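PDB 4R3U: 2-hydroxyisobutanoyl-CoA mutase large subunit from Aquincola tertiaricarbonis, which works together with the small cobalamin-binding subunit HcmB to interconvert 2-hydroxyisobutyryl-CoA and (S)-3-hydroxybutyryl-CoA. Local coordinates for residues P81-P86 / K312-R317; R318-I323 / M336-H341. All blocks are in the same frame, centred on the assembly; numbering follows the deposited sequence.

Contact 1: P81-P86 / K312-R317; sequences PFTRGP and KFRALR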
# COMPACT_ATOMS: atom_id res chain seq x y z
N PRO A 81 -16.83 21.56 13.49
CA PRO A 81 -16.94 20.29 14.22
C PRO A 81 -15.78 19.31 14.05
O PRO A 81 -15.96 18.12 14.33
CB PRO A 81 -18.28 19.74 13.74
CG PRO A 81 -18.36 20.19 12.31
CD PRO A 81 -17.55 21.47 12.20
N PHE A 82 -14.59 19.80 13.63
CA PHE A 82 -13.35 19.00 13.49
C PHE A 82 -13.38 17.84 12.50
O PHE A 82 -12.56 16.94 12.59
CB PHE A 82 -12.78 18.54 14.86
CG PHE A 82 -12.74 19.59 15.95
CD1 PHE A 82 -11.63 20.40 16.11
CD2 PHE A 82 -13.81 19.74 16.82
CE1 PHE A 82 -11.59 21.35 17.12
CE2 PHE A 82 -13.78 20.71 17.81
CZ PHE A 82 -12.66 21.50 17.97
N THR A 83 -14.28 17.88 11.52
CA THR A 83 -14.37 16.86 10.46
C THR A 83 -12.98 16.62 9.81
O THR A 83 -12.57 15.47 9.61
CB THR A 83 -15.40 17.34 9.44
OG1 THR A 83 -16.57 17.78 10.15
CG2 THR A 83 -15.71 16.30 8.33
N ARG A 84 -12.25 17.72 9.53
CA ARG A 84 -10.93 17.73 8.87
C ARG A 84 -9.71 17.43 9.76
O ARG A 84 -8.59 17.32 9.26
CB ARG A 84 -10.76 19.05 8.10
CG ARG A 84 -12.04 19.43 7.34
CD ARG A 84 -11.80 20.43 6.26
NE ARG A 84 -11.04 19.83 5.17
CZ ARG A 84 -10.34 20.51 4.29
NH1 ARG A 84 -10.30 21.84 4.35
NH2 ARG A 84 -9.67 19.88 3.33
N GLY A 85 -9.91 17.25 11.06
CA GLY A 85 -8.83 16.92 11.97
C GLY A 85 -8.94 17.65 13.29
O GLY A 85 -9.47 18.77 13.34
N PRO A 86 -8.46 17.03 14.40
CA PRO A 86 -8.56 17.69 15.72
C PRO A 86 -7.57 18.85 15.94
O PRO A 86 -7.79 19.68 16.82
CB PRO A 86 -8.32 16.54 16.70
CG PRO A 86 -7.39 15.63 15.97
CD PRO A 86 -7.82 15.69 14.51
N LYS A 312 -15.85 7.29 7.73
CA LYS A 312 -16.20 6.87 9.07
C LYS A 312 -15.43 7.69 10.11
O LYS A 312 -16.04 8.14 11.08
CB LYS A 312 -15.88 5.37 9.20
CG LYS A 312 -16.32 4.71 10.52
CD LYS A 312 -15.53 3.41 10.76
CE LYS A 312 -14.17 3.71 11.34
NZ LYS A 312 -13.29 2.51 11.34
N PHE A 313 -14.11 7.90 9.91
CA PHE A 313 -13.25 8.65 10.84
C PHE A 313 -13.67 10.11 10.92
O PHE A 313 -13.73 10.67 12.02
CB PHE A 313 -11.78 8.52 10.44
CG PHE A 313 -11.16 7.14 10.44
CD1 PHE A 313 -11.33 6.28 11.52
CD2 PHE A 313 -10.34 6.73 9.39
CE1 PHE A 313 -10.72 5.02 11.54
CE2 PHE A 313 -9.75 5.46 9.38
CZ PHE A 313 -9.92 4.62 10.47
N ARG A 314 -13.99 10.73 9.76
CA ARG A 314 -14.42 12.13 9.65
C ARG A 314 -15.81 12.29 10.23
O ARG A 314 -16.05 13.25 10.98
CB ARG A 314 -14.34 12.62 8.19
CG ARG A 314 -12.91 12.58 7.65
CD ARG A 314 -12.84 12.73 6.14
NE ARG A 314 -12.75 14.13 5.74
CZ ARG A 314 -13.77 14.85 5.29
NH1 ARG A 314 -14.98 14.31 5.18
NH2 ARG A 314 -13.59 16.12 4.94
N ALA A 315 -16.71 11.32 9.96
CA ALA A 315 -18.07 11.30 10.53
C ALA A 315 -18.01 11.18 12.05
O ALA A 315 -18.74 11.89 12.73
CB ALA A 315 -18.87 10.14 9.95
N LEU A 316 -17.15 10.32 12.59
CA LEU A 316 -16.97 10.15 14.05
C LEU A 316 -16.57 11.45 14.71
O LEU A 316 -17.15 11.82 15.72
CB LEU A 316 -15.90 9.07 14.34
CG LEU A 316 -16.41 7.64 14.35
CD1 LEU A 316 -15.29 6.67 14.08
CD2 LEU A 316 -17.14 7.33 15.64
N ARG A 317 -15.59 12.17 14.12
CA ARG A 317 -15.12 13.46 14.64
C ARG A 317 -16.22 14.49 14.67
O ARG A 317 -16.30 15.24 15.64
CB ARG A 317 -13.93 13.98 13.84
CG ARG A 317 -12.58 13.52 14.38
CD ARG A 317 -11.43 14.42 13.94
NE ARG A 317 -11.29 14.42 12.48
CZ ARG A 317 -10.50 13.60 11.80
NH1 ARG A 317 -9.69 12.76 12.44
NH2 ARG A 317 -10.47 13.64 10.48
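A type I beta turn, Phe-82 to Gly-85, in the loop ahead of barrel strand 97-102 meets Arg-317 and Arg-314 of helix 306-327, one of the helices of the TIM barrel. Arg-317 supplies the polar grip. A bend at chi3 (-62°) sets NE beside Phe-82 O, 2.8 Å away in a weak bond; a second weak bond runs from NE to Thr-83 O. NH2 gives the sound bond, 2.9 Å to Thr-83 O with an N-H...O angle of 159°. That oxygen lies close to the guanidinium plane, although the donor stands above the carbonyl plane. Gly-85 N also bonds to Phe-82 O, so this oxygen serves both the turn's internal bond and, weakly, Arg-317 NE. Gly-85 CA lies over one guanidinium face, and NH1 is bound to Gly-371 O. An alanine in place of Arg-317 removes the guanidinium, and the turn would probably be less firmly tied to the helix, with Thr-83 O and Gly-371 O each short of a donor. Arg-314 and Arg-84 come within 4.5 Å (NH2 to NE), a like-charge approach that Asp-414 bridges, with Glu-423 a further partner of Arg-314. Thr-83 CG2 lies over one face of the Arg-314 guanidinium, off toward its rim, 3.8 Å from NH1.

Contact 2: R318-I323 / M336-H341; sequences RCYAKI and MRLRFH. With 3KK (S-{(3R,5R,9R)-1-[(2R,3S,4R,5R)-5-(6-amino-9H-purin-9-yl)-4-hydroxy-3-(phosphonooxy)tetrahydrofuran-2-yl]-3,5,9-trihydroxy-8,8-dimethyl-3,5-dioxido-10,14-dioxo-2,4,6-trioxa-11,15-diaza-3lambda~5~,5lambda~5~-diphosphaheptadecan-17-yl} 2-hydroxy-2-methylpropanethioate), chain F.
Tyr-320 and Ala-321, on helix 306-327, pack against Met-336 and Leu-338 of the chain leading into strand 340-344. The close part is apolar except for one backbone carbonyl. Tyr-320 CG is anti to the backbone N (chi1 176°), which puts CG 3.8 Å from Leu-338 CD1. Leu-338 CB comes within 3.5 Å of Tyr-320 CD2, and Leu-338 CD1 lies 3.6 Å from Tyr-320 CB. The two side chains cross obliquely. Beside them the carbonyl of Met-336 turns to the helix: its O lies 3.3 Å from Tyr-320 CD2 and 3.4 Å from Ala-321 CA, the second a CA-H...O contact. The nearest CA atoms, those of Ala-321 and Met-336, are 4.2 Å apart, consistent with the small side chain of Ala-321.

Packing thins on the side of Met-336 and Arg-337. Met-336 CB stays near Ala-321, but the end of its side chain leads away, to Met-324 and Lys-325. Lys-322 and Arg-337, both partly exposed, point away from the facing segment: Lys-322 pairs with Glu-430 and Asp-73, and Arg-337 NH2 bonds to Pro-294 O while Arg-339 CD lies over the centre of its guanidinium.

Farther along 336-341 the partner is the bound acyl-CoA. Methyl CDP of the ligand sits over one face of the Arg-339 guanidinium, 3.5 Å from NH1. His-341 offers a ring face to the pantetheine carbonyl, with O5P 3.1 Å above the ring plane and over its centre, while ND1 is hydrogen-bonded to Ser-375 OG. The arrangement is that of a beta-alpha-beta unit (298-302, 306-327, 340-344) of a TIM barrel, whose helix backs the approach to a strand lining the CoA pocket.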
# COMPACT_ATOMS: atom_id res chain seq x y z
N ARG A 318 -17.07 14.53 13.61
CA ARG A 318 -18.19 15.48 13.48
C ARG A 318 -19.29 15.18 14.50
O ARG A 318 -19.77 16.09 15.16
CB ARG A 318 -18.75 15.50 12.04
CG ARG A 318 -19.82 16.57 11.80
CD ARG A 318 -19.81 17.05 10.38
NE ARG A 318 -20.63 16.22 9.52
CZ ARG A 318 -20.50 16.11 8.20
NH1 ARG A 318 -21.34 15.37 7.50
NH2 ARG A 318 -19.52 16.76 7.57
N CYS A 319 -19.68 13.89 14.61
CA CYS A 319 -20.70 13.37 15.54
C CYS A 319 -20.30 13.65 16.98
O CYS A 319 -21.10 14.18 17.76
CB CYS A 319 -20.94 11.88 15.29
SG CYS A 319 -21.74 11.51 13.72
N TYR A 320 -19.03 13.35 17.31
CA TYR A 320 -18.45 13.59 18.61
C TYR A 320 -18.50 15.06 18.99
O TYR A 320 -18.92 15.36 20.11
CB TYR A 320 -17.00 13.08 18.66
CG TYR A 320 -16.30 13.39 19.97
CD1 TYR A 320 -16.62 12.68 21.13
CD2 TYR A 320 -15.34 14.39 20.05
CE1 TYR A 320 -15.98 12.95 22.34
CE2 TYR A 320 -14.69 14.66 21.25
CZ TYR A 320 -15.02 13.95 22.39
OH TYR A 320 -14.38 14.22 23.58
N ALA A 321 -18.07 15.97 18.07
CA ALA A 321 -18.11 17.42 18.31
C ALA A 321 -19.53 17.88 18.66
O ALA A 321 -19.72 18.54 19.69
CB ALA A 321 -17.60 18.17 17.10
N LYS A 322 -20.52 17.46 17.81
CA LYS A 322 -21.93 17.82 17.96
C LYS A 322 -22.52 17.34 19.28
O LYS A 322 -23.25 18.10 19.90
CB LYS A 322 -22.74 17.35 16.74
CG LYS A 322 -22.44 18.17 15.50
CD LYS A 322 -23.10 17.65 14.23
CE LYS A 322 -22.94 18.67 13.12
NZ LYS A 322 -23.74 18.33 11.91
N ILE A 323 -22.18 16.11 19.71
CA ILE A 323 -22.67 15.48 20.95
C ILE A 323 -22.16 16.26 22.16
O ILE A 323 -22.95 16.64 23.02
CB ILE A 323 -22.27 13.97 21.01
CG1 ILE A 323 -23.04 13.14 19.95
CG2 ILE A 323 -22.47 13.39 22.40
CD1 ILE A 323 -22.35 11.70 19.66
N MET A 336 -14.55 19.02 22.38
CA MET A 336 -15.24 18.67 21.15
C MET A 336 -14.30 18.04 20.10
O MET A 336 -14.80 17.46 19.12
CB MET A 336 -16.03 19.88 20.61
CG MET A 336 -17.01 20.46 21.64
SD MET A 336 -17.46 22.17 21.30
CE MET A 336 -17.12 22.88 22.85
N ARG A 337 -12.96 18.11 20.31
CA ARG A 337 -12.01 17.49 19.38
C ARG A 337 -11.66 16.03 19.71
O ARG A 337 -11.02 15.75 20.73
CB ARG A 337 -10.80 18.38 18.99
CG ARG A 337 -9.87 18.81 20.10
CD ARG A 337 -8.58 17.99 20.16
NE ARG A 337 -7.85 18.18 21.43
CZ ARG A 337 -8.10 17.51 22.56
NH1 ARG A 337 -9.08 16.61 22.61
NH2 ARG A 337 -7.37 17.73 23.65
N LEU A 338 -12.12 15.11 18.83
CA LEU A 338 -11.88 13.68 18.95
C LEU A 338 -10.45 13.35 18.57
O LEU A 338 -10.00 13.71 17.49
CB LEU A 338 -12.89 12.88 18.08
CG LEU A 338 -12.88 11.35 18.17
CD1 LEU A 338 -14.28 10.79 18.09
CD2 LEU A 338 -12.00 10.73 17.08
N ARG A 339 -9.75 12.69 19.48
CA ARG A 339 -8.39 12.21 19.29
C ARG A 339 -8.52 10.69 19.30
O ARG A 339 -9.29 10.16 20.12
CB ARG A 339 -7.42 12.68 20.41
CG ARG A 339 -7.22 14.19 20.54
CD ARG A 339 -6.43 14.53 21.79
NE ARG A 339 -7.03 13.89 22.96
CZ ARG A 339 -6.36 13.43 24.01
NH1 ARG A 339 -5.05 13.55 24.09
NH2 ARG A 339 -7.01 12.84 25.00
N PHE A 340 -7.83 9.99 18.37
CA PHE A 340 -7.93 8.53 18.29
C PHE A 340 -6.67 7.80 17.87
O PHE A 340 -5.87 8.31 17.09
CB PHE A 340 -9.15 8.08 17.45
CG PHE A 340 -9.01 8.16 15.94
CD1 PHE A 340 -9.15 9.38 15.28
CD2 PHE A 340 -8.79 7.02 15.18
CE1 PHE A 340 -9.07 9.45 13.88
CE2 PHE A 340 -8.67 7.09 13.79
CZ PHE A 340 -8.82 8.30 13.14
N HIS A 341 -6.49 6.59 18.45
CA HIS A 341 -5.46 5.65 18.08
C HIS A 341 -6.15 4.77 17.05
O HIS A 341 -7.36 4.53 17.14
CB HIS A 341 -5.01 4.78 19.27
CG HIS A 341 -4.10 3.64 18.87
ND1 HIS A 341 -2.79 3.85 18.48
CD2 HIS A 341 -4.37 2.32 18.78
CE1 HIS A 341 -2.31 2.67 18.16
NE2 HIS A 341 -3.21 1.71 18.35
C4 3KK F . -6.12 -6.31 22.02
C3 3KK F . -5.48 -5.37 21.01
C2 3KK F . -6.09 -5.59 19.63
O3 3KK F . -4.10 -5.69 20.95
C1 3KK F . -5.62 -3.89 21.39
O1 3KK F . -6.66 -3.43 21.86
S1P 3KK F . -4.16 -2.95 21.09
C2P 3KK F . -4.60 -1.29 21.68
C3P 3KK F . -3.37 -0.43 21.76
N4P 3KK F . -3.80 0.91 22.14
C5P 3KK F . -3.07 2.00 21.86
O5P 3KK F . -1.98 1.98 21.28
C6P 3KK F . -3.72 3.30 22.34
C7P 3KK F . -2.82 4.51 22.13
N8P 3KK F . -3.52 5.74 22.52
C9P 3KK F . -2.88 6.91 22.61
O9P 3KK F . -1.67 7.01 22.41
CAP 3KK F . -3.72 8.12 23.10
OAP 3KK F . -4.69 7.74 24.10
CBP 3KK F . -4.29 9.07 21.99
CDP 3KK F . -4.89 10.33 22.64
CEP 3KK F . -5.39 8.39 21.17
CCP 3KK F . -3.17 9.56 21.05
O6A 3KK F . -2.10 10.10 21.84
P2A 3KK F . -0.62 10.34 21.33
O4A 3KK F . -0.17 9.18 20.54
O5A 3KK F . 0.19 10.76 22.50
O3A 3KK F . -0.86 11.57 20.30
P1A 3KK F . -1.32 13.11 20.66
O1A 3KK F . -1.93 13.22 22.01
O2A 3KK F . -2.08 13.61 19.51
O5B 3KK F . 0.16 13.77 20.62
C5B 3KK F . 1.02 13.90 21.77
C4B 3KK F . 1.30 15.38 22.07
O4B 3KK F . 1.67 16.12 20.86
C3B 3KK F . 0.06 16.07 22.63
O3B 3KK F . 0.50 17.02 23.64
P3B 3KK F . 0.21 16.84 25.22
O8A 3KK F . -1.26 16.81 25.27
O7A 3KK F . 0.91 15.58 25.54
O9A 3KK F . 0.85 18.06 25.78
C2B 3KK F . -0.53 16.78 21.43
O2B 3KK F . -1.30 17.93 21.81
C1B 3KK F . 0.72 17.18 20.66
N9A 3KK F . 0.46 17.32 19.19
C8A 3KK F . 0.09 16.38 18.32
N7A 3KK F . -0.03 16.96 17.12
C5A 3KK F . 0.28 18.25 17.25
C4A 3KK F . 0.59 18.47 18.54
N3A 3KK F . 0.96 19.70 18.98
C2A 3KK F . 1.04 20.79 18.08
N1A 3KK F . 0.71 20.51 16.73
C6A 3KK F . 0.33 19.27 16.36
N6A 3KK F . 0.01 18.99 15.09

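Contacts 1 and 2 follow each other along helix 306-327, their centres about 6 Å apart, and the 81-86 loop touches both segments of contact 2. Pro-81 O reaches Ala-321 CB at 3.2 Å. Phe-82 CD2 is 3.4 Å from Met-336 O, the carbonyl that also faces the helix, and Pro-86 CB is equally far from Leu-338 O. Loop, helix and strand approach thus meet in one buried cluster. Their relation to the ligand differs: contact 2 holds pocket residues that touch the acyl-CoA directly, whereas in contact 1 the side chain of Pro-86 remains about 7 Å from it, next to the substrate-binding residue Met-90.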